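Local coordinates for protein CalU16 (Micromonospora echinospora, PDB 4FPW) that probably protects its producer from the enediyne calicheamicin as a self-sacrifice resistance protein of the AHA1 family with a Bet v 1-like fold, at residues Arg21-Arg26 and Glu171-Leu176; Ala31-Val36 and Glu77-Leu82; Ile84-Val87 and Asp93-Val96; His113-Thr116 and Met120-Glu123; Gly127-Leu132 and Gln167-Ala172. One frame throughout, in Å; residues are numbered along the deposited sequence.

Interaction 1 of 5, residues Arg21-Arg26 and Glu171-Leu176; sequences RSIIIR and EAWAAL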
# COMPACT_ATOMS: atom_id res chain seq x y z
N ARG A 21 4.43 14.40 -0.51
CA ARG A 21 4.28 13.93 0.89
C ARG A 21 3.84 12.46 0.79
O ARG A 21 3.77 11.92 -0.32
CB ARG A 21 3.26 14.77 1.66
CG ARG A 21 3.23 16.25 1.29
CD ARG A 21 2.91 17.21 2.44
NE ARG A 21 1.77 16.82 3.27
CZ ARG A 21 1.28 17.57 4.26
NH1 ARG A 21 1.79 18.77 4.53
NH2 ARG A 21 0.25 17.13 4.97
N SER A 22 3.55 11.80 1.90
CA SER A 22 3.10 10.40 1.83
C SER A 22 2.28 9.89 3.02
O SER A 22 2.36 10.40 4.15
CB SER A 22 4.30 9.46 1.62
OG SER A 22 5.26 9.60 2.65
N ILE A 23 1.50 8.87 2.70
CA ILE A 23 0.77 8.04 3.62
C ILE A 23 1.71 6.95 4.09
O ILE A 23 2.44 6.39 3.27
CB ILE A 23 -0.44 7.40 2.89
CG1 ILE A 23 -1.73 8.13 3.26
CG2 ILE A 23 -0.58 5.90 3.16
CD1 ILE A 23 -1.62 9.65 3.29
N ILE A 24 1.69 6.67 5.39
CA ILE A 24 2.48 5.58 5.94
C ILE A 24 1.62 4.78 6.91
O ILE A 24 1.13 5.32 7.90
CB ILE A 24 3.75 6.10 6.64
CG1 ILE A 24 4.75 6.63 5.61
CG2 ILE A 24 4.42 4.98 7.43
CD1 ILE A 24 5.86 7.49 6.19
N ILE A 25 1.46 3.49 6.62
CA ILE A 25 0.61 2.62 7.38
C ILE A 25 1.50 1.56 7.98
O ILE A 25 2.28 0.93 7.26
CB ILE A 25 -0.45 1.98 6.49
CG1 ILE A 25 -1.52 3.02 6.17
CG2 ILE A 25 -1.09 0.76 7.15
CD1 ILE A 25 -2.37 2.63 4.99
N ARG A 26 1.38 1.37 9.30
CA ARG A 26 2.16 0.40 10.03
C ARG A 26 1.23 -0.55 10.75
O ARG A 26 0.33 -0.12 11.48
CB ARG A 26 3.07 1.07 11.05
CG ARG A 26 3.90 2.24 10.51
CD ARG A 26 5.01 2.60 11.48
NE ARG A 26 5.95 3.57 10.91
CZ ARG A 26 5.95 4.88 11.12
NH1 ARG A 26 5.04 5.48 11.90
NH2 ARG A 26 6.88 5.63 10.53
N GLU A 171 -11.36 10.94 7.91
CA GLU A 171 -11.17 12.02 8.89
C GLU A 171 -9.78 11.96 9.56
O GLU A 171 -9.13 12.98 9.77
CB GLU A 171 -12.27 12.00 9.95
CG GLU A 171 -13.58 12.61 9.49
CD GLU A 171 -14.76 12.22 10.37
OE1 GLU A 171 -14.53 11.80 11.53
OE2 GLU A 171 -15.91 12.35 9.90
N ALA A 172 -9.33 10.75 9.87
CA ALA A 172 -8.00 10.56 10.45
C ALA A 172 -6.87 11.03 9.53
O ALA A 172 -5.98 11.77 9.97
CB ALA A 172 -7.79 9.10 10.82
N TRP A 173 -6.89 10.60 8.28
CA TRP A 173 -5.90 11.09 7.31
C TRP A 173 -6.09 12.60 7.01
O TRP A 173 -5.12 13.35 6.94
CB TRP A 173 -5.99 10.29 6.03
CG TRP A 173 -5.53 8.89 6.15
CD1 TRP A 173 -6.30 7.78 6.05
CD2 TRP A 173 -4.20 8.44 6.35
NE1 TRP A 173 -5.53 6.65 6.16
CE2 TRP A 173 -4.23 7.04 6.36
CE3 TRP A 173 -2.98 9.09 6.52
CZ2 TRP A 173 -3.09 6.27 6.54
CZ3 TRP A 173 -1.85 8.33 6.68
CH2 TRP A 173 -1.91 6.92 6.70
N ALA A 174 -7.34 13.03 6.86
CA ALA A 174 -7.62 14.45 6.61
C ALA A 174 -7.05 15.32 7.72
O ALA A 174 -6.46 16.37 7.44
CB ALA A 174 -9.11 14.68 6.46
N ALA A 175 -7.23 14.89 8.97
CA ALA A 175 -6.78 15.66 10.12
C ALA A 175 -5.27 15.63 10.28
O ALA A 175 -4.68 16.60 10.70
CB ALA A 175 -7.45 15.14 11.40
N LEU A 176 -4.65 14.51 9.96
CA LEU A 176 -3.18 14.44 9.94
C LEU A 176 -2.60 15.31 8.81
O LEU A 176 -1.50 15.85 8.95
CB LEU A 176 -2.70 12.99 9.74
CG LEU A 176 -2.94 12.00 10.87
CD1 LEU A 176 -2.64 10.58 10.40
CD2 LEU A 176 -2.12 12.34 12.10
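Trp173 keeps CG anti to its carbonyl carbon and beside the backbone N (chi1 -69°), which carries the indole away from helix 161-177 and on to Ile23 and Ile25 of strand 20-29. In Ile25 the branch that touches Trp173 is CG1, which lies beside the backbone N, with CG2 anti to that nitrogen. One aromatic side chain thereby bridges two backbones whose axes come no nearer than 11.0 Å.

The two isoleucines approach the ring from different directions. CG1 of Ile23 sits over one face, 3.5 Å from the centroid of the six-membered ring of Trp173 and only 16° off its normal, a well-directed CH-pi contact. CD1 of the same residue extends the cover over the ring's outer part, reaching Trp173 CE3 at 3.5 Å. Ile25, by contrast, comes to the edge in the plane of the indole, with its CG1 3.6 Å from Trp173 CZ2. Also at the edge, near the plane, the backbone O of Ile24 stands 3.6 Å from Trp173 CH2.

At the far end of the indole, NE1 donates a hydrogen bond to Glu129 of helix 118-138, which fixes the rotation of the ring as well as satisfying its buried polar atom. Arg21 adds a tie between the same two elements by bonding through NH2 to the backbone O of Val177.

The chemistry differs by position: Ile23 lies over the face, while the rim meets both the Ile25 methylene and the Ile24 carbonyl oxygen, the latter probably drawn weakly to the slightly positive aromatic C-H. The contact therefore rests mainly on dispersion, with the indole N-H anchored elsewhere.

Interaction 2 of 5, residues Ala31-Val36 and Glu77-Leu82; sequences APVDEV and EPPRRL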
# COMPACT_ATOMS: atom_id res chain seq x y z
N ALA A 31 2.49 -13.42 11.76
CA ALA A 31 2.99 -14.41 10.82
C ALA A 31 4.42 -14.01 10.54
O ALA A 31 4.81 -12.89 10.83
CB ALA A 31 2.17 -14.41 9.56
N PRO A 32 5.23 -14.92 10.00
CA PRO A 32 6.60 -14.49 9.78
C PRO A 32 6.77 -13.74 8.45
O PRO A 32 5.88 -13.76 7.61
CB PRO A 32 7.41 -15.79 9.83
CG PRO A 32 6.43 -16.90 9.61
CD PRO A 32 5.07 -16.38 9.95
N VAL A 33 7.91 -13.07 8.31
CA VAL A 33 8.26 -12.24 7.15
C VAL A 33 8.03 -12.91 5.79
O VAL A 33 7.46 -12.29 4.89
CB VAL A 33 9.75 -11.82 7.25
CG1 VAL A 33 10.32 -11.40 5.89
CG2 VAL A 33 9.90 -10.70 8.26
N ASP A 34 8.47 -14.15 5.64
CA ASP A 34 8.30 -14.88 4.37
C ASP A 34 6.84 -14.95 3.96
O ASP A 34 6.46 -14.53 2.87
CB ASP A 34 8.85 -16.30 4.45
CG ASP A 34 10.31 -16.38 4.13
OD1 ASP A 34 10.67 -17.21 3.26
OD2 ASP A 34 11.10 -15.61 4.73
N GLU A 35 6.05 -15.51 4.86
CA GLU A 35 4.63 -15.76 4.62
C GLU A 35 3.94 -14.46 4.24
O GLU A 35 3.12 -14.45 3.35
CB GLU A 35 3.97 -16.36 5.87
CG GLU A 35 4.50 -17.73 6.25
CD GLU A 35 3.86 -18.32 7.51
OE1 GLU A 35 2.66 -18.06 7.76
OE2 GLU A 35 4.55 -19.05 8.25
N VAL A 36 4.30 -13.38 4.92
CA VAL A 36 3.70 -12.08 4.65
C VAL A 36 4.19 -11.59 3.28
O VAL A 36 3.40 -11.08 2.50
CB VAL A 36 4.04 -11.06 5.75
CG1 VAL A 36 3.42 -9.71 5.43
CG2 VAL A 36 3.55 -11.54 7.11
N GLU A 77 13.19 -6.32 -3.40
CA GLU A 77 14.21 -6.87 -2.50
C GLU A 77 13.53 -7.90 -1.60
O GLU A 77 13.27 -7.62 -0.42
CB GLU A 77 14.84 -5.74 -1.67
CG GLU A 77 15.69 -4.77 -2.49
CD GLU A 77 16.04 -3.45 -1.79
OE1 GLU A 77 15.60 -3.19 -0.66
OE2 GLU A 77 16.78 -2.66 -2.40
N PRO A 78 13.21 -9.09 -2.14
CA PRO A 78 12.52 -10.09 -1.32
C PRO A 78 13.39 -10.54 -0.17
O PRO A 78 14.58 -10.67 -0.37
CB PRO A 78 12.28 -11.25 -2.28
CG PRO A 78 13.29 -11.09 -3.37
CD PRO A 78 13.67 -9.64 -3.43
N PRO A 79 12.81 -10.80 1.02
CA PRO A 79 11.41 -10.72 1.36
C PRO A 79 11.05 -9.44 2.12
O PRO A 79 10.11 -9.46 2.90
CB PRO A 79 11.22 -11.94 2.26
CG PRO A 79 12.50 -12.02 3.01
CD PRO A 79 13.57 -11.39 2.14
N ARG A 80 11.78 -8.35 1.84
CA ARG A 80 11.68 -7.12 2.64
C ARG A 80 10.99 -5.98 1.92
O ARG A 80 9.99 -5.44 2.40
CB ARG A 80 13.08 -6.62 3.03
CG ARG A 80 13.80 -7.45 4.08
CD ARG A 80 15.18 -6.86 4.38
NE ARG A 80 15.12 -5.71 5.30
CZ ARG A 80 15.19 -5.77 6.63
NH1 ARG A 80 15.33 -6.93 7.26
NH2 ARG A 80 15.13 -4.65 7.35
N ARG A 81 11.53 -5.59 0.78
CA ARG A 81 11.14 -4.32 0.19
C ARG A 81 10.55 -4.48 -1.20
O ARG A 81 10.86 -5.42 -1.94
CB ARG A 81 12.34 -3.37 0.18
CG ARG A 81 12.19 -2.19 -0.77
CD ARG A 81 13.35 -1.22 -0.64
NE ARG A 81 12.99 0.08 -1.17
CZ ARG A 81 13.85 1.07 -1.41
NH1 ARG A 81 15.15 0.92 -1.15
NH2 ARG A 81 13.40 2.22 -1.90
N LEU A 82 9.69 -3.53 -1.55
CA LEU A 82 8.94 -3.59 -2.79
C LEU A 82 8.60 -2.15 -3.08
O LEU A 82 7.98 -1.49 -2.23
CB LEU A 82 7.66 -4.41 -2.58
CG LEU A 82 6.93 -5.17 -3.71
CD1 LEU A 82 5.57 -4.56 -4.03
CD2 LEU A 82 7.78 -5.29 -4.97
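Val33 and Pro79 make the close part of this small contact, a valine of helix 33-41 set against a proline in the turn between strands 70-77 and 81-86. CG1 of Val33 does the touching: it lies 3.7 Å from Pro79 CG and about as far from CB, so one methyl rests on the flank of the pyrrolidine ring. The same methyl is 3.6 Å from the backbone O of Pro79. Val33 presents this branch by keeping CG1 anti to its backbone N (chi1 160°), while CG2 lies beside that nitrogen.

The other side is looser. Asp34 directs its CB away from the turn, yet its carboxylate swings back until OD2 is 4.2 Å from Pro79 CG, little more than a brush against the ring. Asp34 is exposed, and its carboxylate borders the contact at the protein surface.

Two backbone features shape the proline's side of the contact. The peptide bond before Pro79 is cis, and Glu77 O accepts from both Arg80 N and Arg81 N, the two-to-one pairing of a classic beta bulge. Arg81 forms a salt bridge with Glu97 of the neighbouring strand 94-103. On the helix side Pro32 occupies the N-cap position. Trp37, one turn on from Val33, continues the apolar line by touching Pro78, Pro79 and Leu82.

Taken together, the first turn of a short helix leans on a bulged beta-hairpin turn, with Val33 also reaching Glu102 and Thr107 of the adjoining strands. Short helices set against the end of a curved antiparallel sheet are a feature of the helix-grip fold of the Bet v 1-like clan.

Interaction 3 of 5, residues Ile84-Val87 and Asp93-Val96; sequences ISWV and DSEV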
# COMPACT_ATOMS: atom_id res chain seq x y z
N ILE A 84 7.03 0.25 -6.41
CA ILE A 84 6.38 0.24 -7.68
C ILE A 84 5.84 1.63 -7.98
O ILE A 84 5.53 2.39 -7.05
CB ILE A 84 5.21 -0.76 -7.71
CG1 ILE A 84 4.19 -0.45 -6.60
CG2 ILE A 84 5.73 -2.17 -7.58
CD1 ILE A 84 2.78 -0.84 -6.99
N SER A 85 5.71 1.94 -9.27
CA SER A 85 5.07 3.19 -9.70
C SER A 85 3.59 2.94 -9.71
O SER A 85 3.16 1.80 -9.61
CB SER A 85 5.52 3.63 -11.12
OG SER A 85 4.98 2.79 -12.14
N TRP A 86 2.82 4.00 -9.83
CA TRP A 86 1.39 3.89 -9.65
C TRP A 86 0.68 4.90 -10.55
O TRP A 86 0.59 6.10 -10.22
CB TRP A 86 1.07 4.12 -8.17
CG TRP A 86 -0.29 3.73 -7.79
CD1 TRP A 86 -1.40 4.52 -7.77
CD2 TRP A 86 -0.71 2.44 -7.35
NE1 TRP A 86 -2.50 3.80 -7.37
CE2 TRP A 86 -2.10 2.52 -7.10
CE3 TRP A 86 -0.05 1.22 -7.15
CZ2 TRP A 86 -2.83 1.43 -6.65
CZ3 TRP A 86 -0.77 0.14 -6.69
CH2 TRP A 86 -2.15 0.25 -6.44
N VAL A 87 0.18 4.42 -11.70
CA VAL A 87 -0.45 5.31 -12.68
C VAL A 87 -1.98 5.10 -12.71
O VAL A 87 -2.45 3.96 -12.74
CB VAL A 87 0.22 5.28 -14.10
CG1 VAL A 87 1.27 4.18 -14.25
CG2 VAL A 87 -0.81 5.23 -15.22
N ASP A 93 1.24 10.79 -11.22
CA ASP A 93 1.86 9.49 -10.99
C ASP A 93 2.32 9.47 -9.55
O ASP A 93 2.66 10.50 -8.97
CB ASP A 93 3.01 9.22 -11.98
CG ASP A 93 2.52 8.75 -13.37
OD1 ASP A 93 1.34 9.00 -13.70
OD2 ASP A 93 3.30 8.11 -14.12
N SER A 94 2.29 8.28 -8.98
CA SER A 94 2.53 8.07 -7.56
C SER A 94 3.58 6.99 -7.41
O SER A 94 4.05 6.43 -8.39
CB SER A 94 1.25 7.59 -6.88
OG SER A 94 0.22 8.57 -6.89
N GLU A 95 3.92 6.69 -6.16
CA GLU A 95 4.89 5.64 -5.87
C GLU A 95 4.44 5.00 -4.58
O GLU A 95 3.99 5.69 -3.67
CB GLU A 95 6.26 6.27 -5.69
CG GLU A 95 7.47 5.42 -5.96
CD GLU A 95 8.71 6.30 -6.12
OE1 GLU A 95 8.75 7.07 -7.10
OE2 GLU A 95 9.62 6.24 -5.25
N VAL A 96 4.55 3.68 -4.52
CA VAL A 96 4.13 2.92 -3.37
C VAL A 96 5.29 2.02 -2.94
O VAL A 96 6.04 1.51 -3.79
CB VAL A 96 2.88 2.04 -3.66
CG1 VAL A 96 2.22 1.63 -2.34
CG2 VAL A 96 1.86 2.78 -4.51
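Strands 81-86 and 94-103 run antiparallel here with a marked twist, their short axes at 142°, and Ile84-Val96 and Trp86-Ser94 form hydrogen-bonded pairs on either side of the non-hydrogen-bonded pair Ser85-Glu95. The ladder is uneven. Val96 N to Ile84 O is nearly straight at 3.0 Å, and its return bond from Ile84 N is similar. Nearer the hairpin loop, Ser94 N to Trp86 O is also 3.0 Å but less straight (147°), and Trp86 N to Ser94 O is weak.

Ile84, Trp86, Ser94 and Val96 share one face of the sheet. Trp86 puts CG anti to the backbone N (chi1 -166°), and the indole meets Val96 obliquely, CG2 of Val96 being 3.6 Å from Trp86 CE3. CB of Ser94 meets Trp86 CB at 3.7 Å. CG1 of Ile84 lies alongside Val96, while CD1 reaches the indole's edge in its plane. Beyond them His113 meets Trp86 edge-to-face. On the opposite face Ser85 bonds to Asp72 and Glu95 forms a salt bridge with Arg13.

The chemistry is thus largely sorted by face: apart from Ser94, apolar and aromatic groups turn towards helix 118-138, and polar ends are bonded on the reverse.

Interaction 4 of 5, residues His113-Thr116 and Met120-Glu123; sequences HATT and MLVE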
# COMPACT_ATOMS: atom_id res chain seq x y z
N HIS A 113 2.62 5.14 0.44
CA HIS A 113 2.23 5.61 -0.87
C HIS A 113 2.48 7.11 -0.86
O HIS A 113 1.93 7.84 -0.04
CB HIS A 113 0.75 5.33 -1.08
CG HIS A 113 0.29 5.48 -2.50
ND1 HIS A 113 -0.69 4.68 -3.05
CD2 HIS A 113 0.65 6.34 -3.48
CE1 HIS A 113 -0.92 5.04 -4.29
NE2 HIS A 113 -0.12 6.04 -4.58
N ALA A 114 3.34 7.54 -1.78
CA ALA A 114 3.70 8.94 -1.92
C ALA A 114 3.06 9.49 -3.18
O ALA A 114 3.01 8.80 -4.21
CB ALA A 114 5.21 9.08 -2.00
N THR A 115 2.59 10.73 -3.09
CA THR A 115 1.92 11.41 -4.18
C THR A 115 1.91 12.91 -3.95
O THR A 115 1.72 13.36 -2.82
CB THR A 115 0.46 10.99 -4.32
OG1 THR A 115 -0.22 11.95 -5.14
CG2 THR A 115 -0.23 10.91 -2.95
N THR A 116 2.08 13.67 -5.02
CA THR A 116 2.16 15.13 -4.98
C THR A 116 0.77 15.75 -4.86
O THR A 116 0.64 16.95 -4.66
CB THR A 116 2.79 15.68 -6.29
OG1 THR A 116 1.97 15.29 -7.40
CG2 THR A 116 4.20 15.14 -6.52
N MSE A 120 -5.24 13.24 -3.24
CA MSE A 120 -4.89 11.83 -3.34
C MSE A 120 -4.20 11.24 -2.10
O MSE A 120 -4.04 10.02 -2.01
CB MSE A 120 -3.96 11.66 -4.54
CG MSE A 120 -3.85 10.24 -5.08
SE MSE A 120 -2.86 10.24 -6.57
CE MSE A 120 -2.85 8.49 -6.96
N LEU A 121 -3.74 12.07 -1.15
CA LEU A 121 -3.12 11.49 0.06
C LEU A 121 -4.16 10.68 0.80
O LEU A 121 -4.04 9.46 0.94
CB LEU A 121 -2.56 12.56 1.00
CG LEU A 121 -1.10 13.00 0.88
CD1 LEU A 121 -0.75 13.85 2.08
CD2 LEU A 121 -0.15 11.84 0.79
N VAL A 122 -5.20 11.37 1.25
CA VAL A 122 -6.31 10.77 1.96
C VAL A 122 -6.73 9.50 1.21
O VAL A 122 -6.53 8.39 1.72
CB VAL A 122 -7.50 11.74 2.08
CG1 VAL A 122 -8.62 11.11 2.90
CG2 VAL A 122 -7.05 13.05 2.72
N GLU A 123 -7.25 9.70 -0.01
CA GLU A 123 -7.85 8.63 -0.84
C GLU A 123 -7.09 7.32 -0.88
O GLU A 123 -7.67 6.24 -1.02
CB GLU A 123 -8.00 9.13 -2.28
CG GLU A 123 -9.12 10.14 -2.42
CD GLU A 123 -9.20 10.78 -3.78
OE1 GLU A 123 -8.30 10.54 -4.63
OE2 GLU A 123 -10.17 11.53 -4.00
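Thr115 meets Met120 and Leu121 through its two branches. The hydroxyl OG1 faces Met120, a selenomethionine in this structure, at 3.5 Å from SE, and the methyl CG2 faces Leu121, 3.9 Å from CD2. The torsion at Thr115 divides the work: with OG1 anti to the backbone N (chi1 164°), CG2 falls between that nitrogen and the carbonyl carbon and points to the helix. Met120 runs out fully extended, its CG also anti to the backbone N, so the chain passes obliquely across the threonine. Its tip goes on towards the imidazole of His113, where CE stops 4.4 Å from NE2, a distant approach.

A second shell holds these groups in place. OG1 of Thr115 accepts a hydrogen bond from Ser117 N, so the buried hydroxyl is satisfied by the turn that leads into the helix. Ser117 OG in turn bonds, weakly, to Met120 N. His113 is anchored through ND1, which takes the indole N-H of Trp128, about two turns farther along the same helix.

The contact lies at the short connection where strand 106-115 gives way to helix 118-138. Strand 94-103 flanks it through Ser94, which touches His113, Thr115 and Met120, and strand 20-29 flanks it on its other neighbouring side, where Arg21 and Ile23 pack on Leu121.

Interaction 5 of 5, residues Gly127-Leu132 and Gln167-Ala172; sequences GWEMAL and QERGEA
Arg169 reaches out from helix 161-177 and passes obliquely across both Glu129 and Met130 of helix 118-138, so that one long side chain spans the gap between the helices. Its chain is extended from CG to NE, with chi2 and chi3 close to 180°, and this straightness delivers the guanidinium to the opposite backbone.

Against Glu129 the carboxylate and guanidinium planes are 27° apart. The carboxylate oxygen OE2 lies well out of the guanidinium plane, 3.6 Å from Arg169 NE, a salt bridge of charges alone with no N-H directed at the oxygen. Arg169 CD is 3.5 Å from Glu129 OE2. The guanidinium tip goes deeper, bringing NH1 to 3.4 Å from the backbone O of Glu129. Next to Glu129 on the same helix, Met130, a selenomethionine here, bends at chi2 (-64°) and lays SE 3.5 Å from Arg169 NH1.

The stronger polar ties lie just outside. Asp133, one turn on from Glu129, takes Arg169 NH2 in a salt bridge, whereas Glu129 OE2 is paired with Arg8 of strand 7-15, OE1 being occupied by Trp173. The carboxylate thus has two further partners beside the charge of Arg169, and this probably holds it ionised.

Helix 118-138 probably corresponds to the long helix gripped by the curved sheet in the Bet v 1-like fold, and a mixed charged and apolar interface, in which Met130 also packs on Met162 and Ile165, sets helix 161-177 beside it.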
# COMPACT_ATOMS: atom_id res chain seq x y z
N GLY A 127 -7.67 3.85 1.11
CA GLY A 127 -7.79 2.76 0.18
C GLY A 127 -6.91 1.60 0.52
O GLY A 127 -7.31 0.44 0.37
N TRP A 128 -5.70 1.88 0.98
CA TRP A 128 -4.83 0.79 1.44
C TRP A 128 -5.30 0.18 2.75
O TRP A 128 -5.18 -1.02 2.95
CB TRP A 128 -3.39 1.25 1.58
CG TRP A 128 -2.76 1.38 0.26
CD1 TRP A 128 -2.44 2.53 -0.37
CD2 TRP A 128 -2.42 0.31 -0.63
NE1 TRP A 128 -1.91 2.25 -1.59
CE2 TRP A 128 -1.88 0.90 -1.78
CE3 TRP A 128 -2.50 -1.09 -0.55
CZ2 TRP A 128 -1.41 0.15 -2.87
CZ3 TRP A 128 -2.04 -1.84 -1.64
CH2 TRP A 128 -1.50 -1.22 -2.78
N GLU A 129 -5.84 1.01 3.63
CA GLU A 129 -6.30 0.50 4.92
C GLU A 129 -7.41 -0.51 4.73
O GLU A 129 -7.39 -1.56 5.36
CB GLU A 129 -6.77 1.63 5.82
CG GLU A 129 -5.68 2.21 6.68
CD GLU A 129 -6.22 3.29 7.59
OE1 GLU A 129 -6.36 4.44 7.14
OE2 GLU A 129 -6.55 2.99 8.74
N MSE A 130 -8.36 -0.19 3.84
CA MSE A 130 -9.46 -1.11 3.52
C MSE A 130 -8.88 -2.40 3.00
O MSE A 130 -9.30 -3.49 3.39
CB MSE A 130 -10.36 -0.56 2.42
CG MSE A 130 -11.05 0.76 2.78
SE MSE A 130 -12.31 0.57 4.30
CE MSE A 130 -12.37 2.49 4.54
N ALA A 131 -7.90 -2.27 2.12
CA ALA A 131 -7.27 -3.44 1.52
C ALA A 131 -6.47 -4.26 2.53
O ALA A 131 -6.50 -5.49 2.49
CB ALA A 131 -6.36 -3.01 0.37
N LEU A 132 -5.75 -3.58 3.41
CA LEU A 132 -4.98 -4.27 4.44
C LEU A 132 -5.89 -5.02 5.43
O LEU A 132 -5.46 -6.01 6.02
CB LEU A 132 -4.02 -3.31 5.15
CG LEU A 132 -2.84 -2.92 4.24
CD1 LEU A 132 -2.09 -1.74 4.82
CD2 LEU A 132 -1.88 -4.09 3.98
N GLN A 167 -15.29 6.60 6.06
CA GLN A 167 -15.46 7.98 6.48
C GLN A 167 -14.67 8.38 7.73
O GLN A 167 -14.11 9.48 7.78
CB GLN A 167 -16.95 8.21 6.67
CG GLN A 167 -17.35 9.47 7.39
CD GLN A 167 -18.85 9.57 7.39
OE1 GLN A 167 -19.53 8.57 7.63
NE2 GLN A 167 -19.38 10.75 7.05
N GLU A 168 -14.60 7.51 8.74
CA GLU A 168 -13.75 7.77 9.91
C GLU A 168 -12.32 7.80 9.49
O GLU A 168 -11.62 8.76 9.77
CB GLU A 168 -13.90 6.69 10.98
CG GLU A 168 -15.18 6.81 11.76
CD GLU A 168 -15.39 5.66 12.73
OE1 GLU A 168 -14.46 4.85 12.94
OE2 GLU A 168 -16.51 5.56 13.26
N ARG A 169 -11.89 6.74 8.80
CA ARG A 169 -10.51 6.65 8.34
C ARG A 169 -10.13 7.88 7.51
O ARG A 169 -9.03 8.40 7.63
CB ARG A 169 -10.27 5.34 7.57
CG ARG A 169 -10.19 4.12 8.48
CD ARG A 169 -9.91 2.82 7.71
NE ARG A 169 -9.85 1.64 8.58
CZ ARG A 169 -9.89 0.36 8.18
NH1 ARG A 169 -10.01 0.03 6.89
NH2 ARG A 169 -9.82 -0.61 9.08
N GLY A 170 -11.04 8.38 6.69
CA GLY A 170 -10.79 9.62 5.95
C GLY A 170 -10.56 10.82 6.85
O GLY A 170 -9.69 11.64 6.59
N GLU A 171 -11.36 10.94 7.91
CA GLU A 171 -11.17 12.02 8.89
C GLU A 171 -9.78 11.96 9.56
O GLU A 171 -9.13 12.98 9.77
CB GLU A 171 -12.27 12.00 9.95
CG GLU A 171 -13.58 12.61 9.49
CD GLU A 171 -14.76 12.22 10.37
OE1 GLU A 171 -14.53 11.80 11.53
OE2 GLU A 171 -15.91 12.35 9.90
N ALA A 172 -9.33 10.75 9.87
CA ALA A 172 -8.00 10.56 10.45
C ALA A 172 -6.87 11.03 9.53
O ALA A 172 -5.98 11.77 9.97
CB ALA A 172 -7.79 9.10 10.82

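In the fold
Interactions 1, 4 and 5 form a continuous cluster: the centres of 4 and 5 each lie about 9 Å from that of interaction 1, and 4 and 5 are about 12 Å apart. Ile23 and Arg21 share backbone bonds with His113 and Thr115, while Ile25 packs on Glu129 and Leu132. Interaction 3 joins this cluster about 10 Å (centre to centre) from interaction 4, and Trp86 meets Trp128 of interaction 5. Interaction 2 stands apart, its centre 20 to 24 Å from the others, although it and interaction 3 use the same strand 81-86. Bet v 1-like relatives often enclose a ligand cavity between sheet and long helix, but no ligand site is established here.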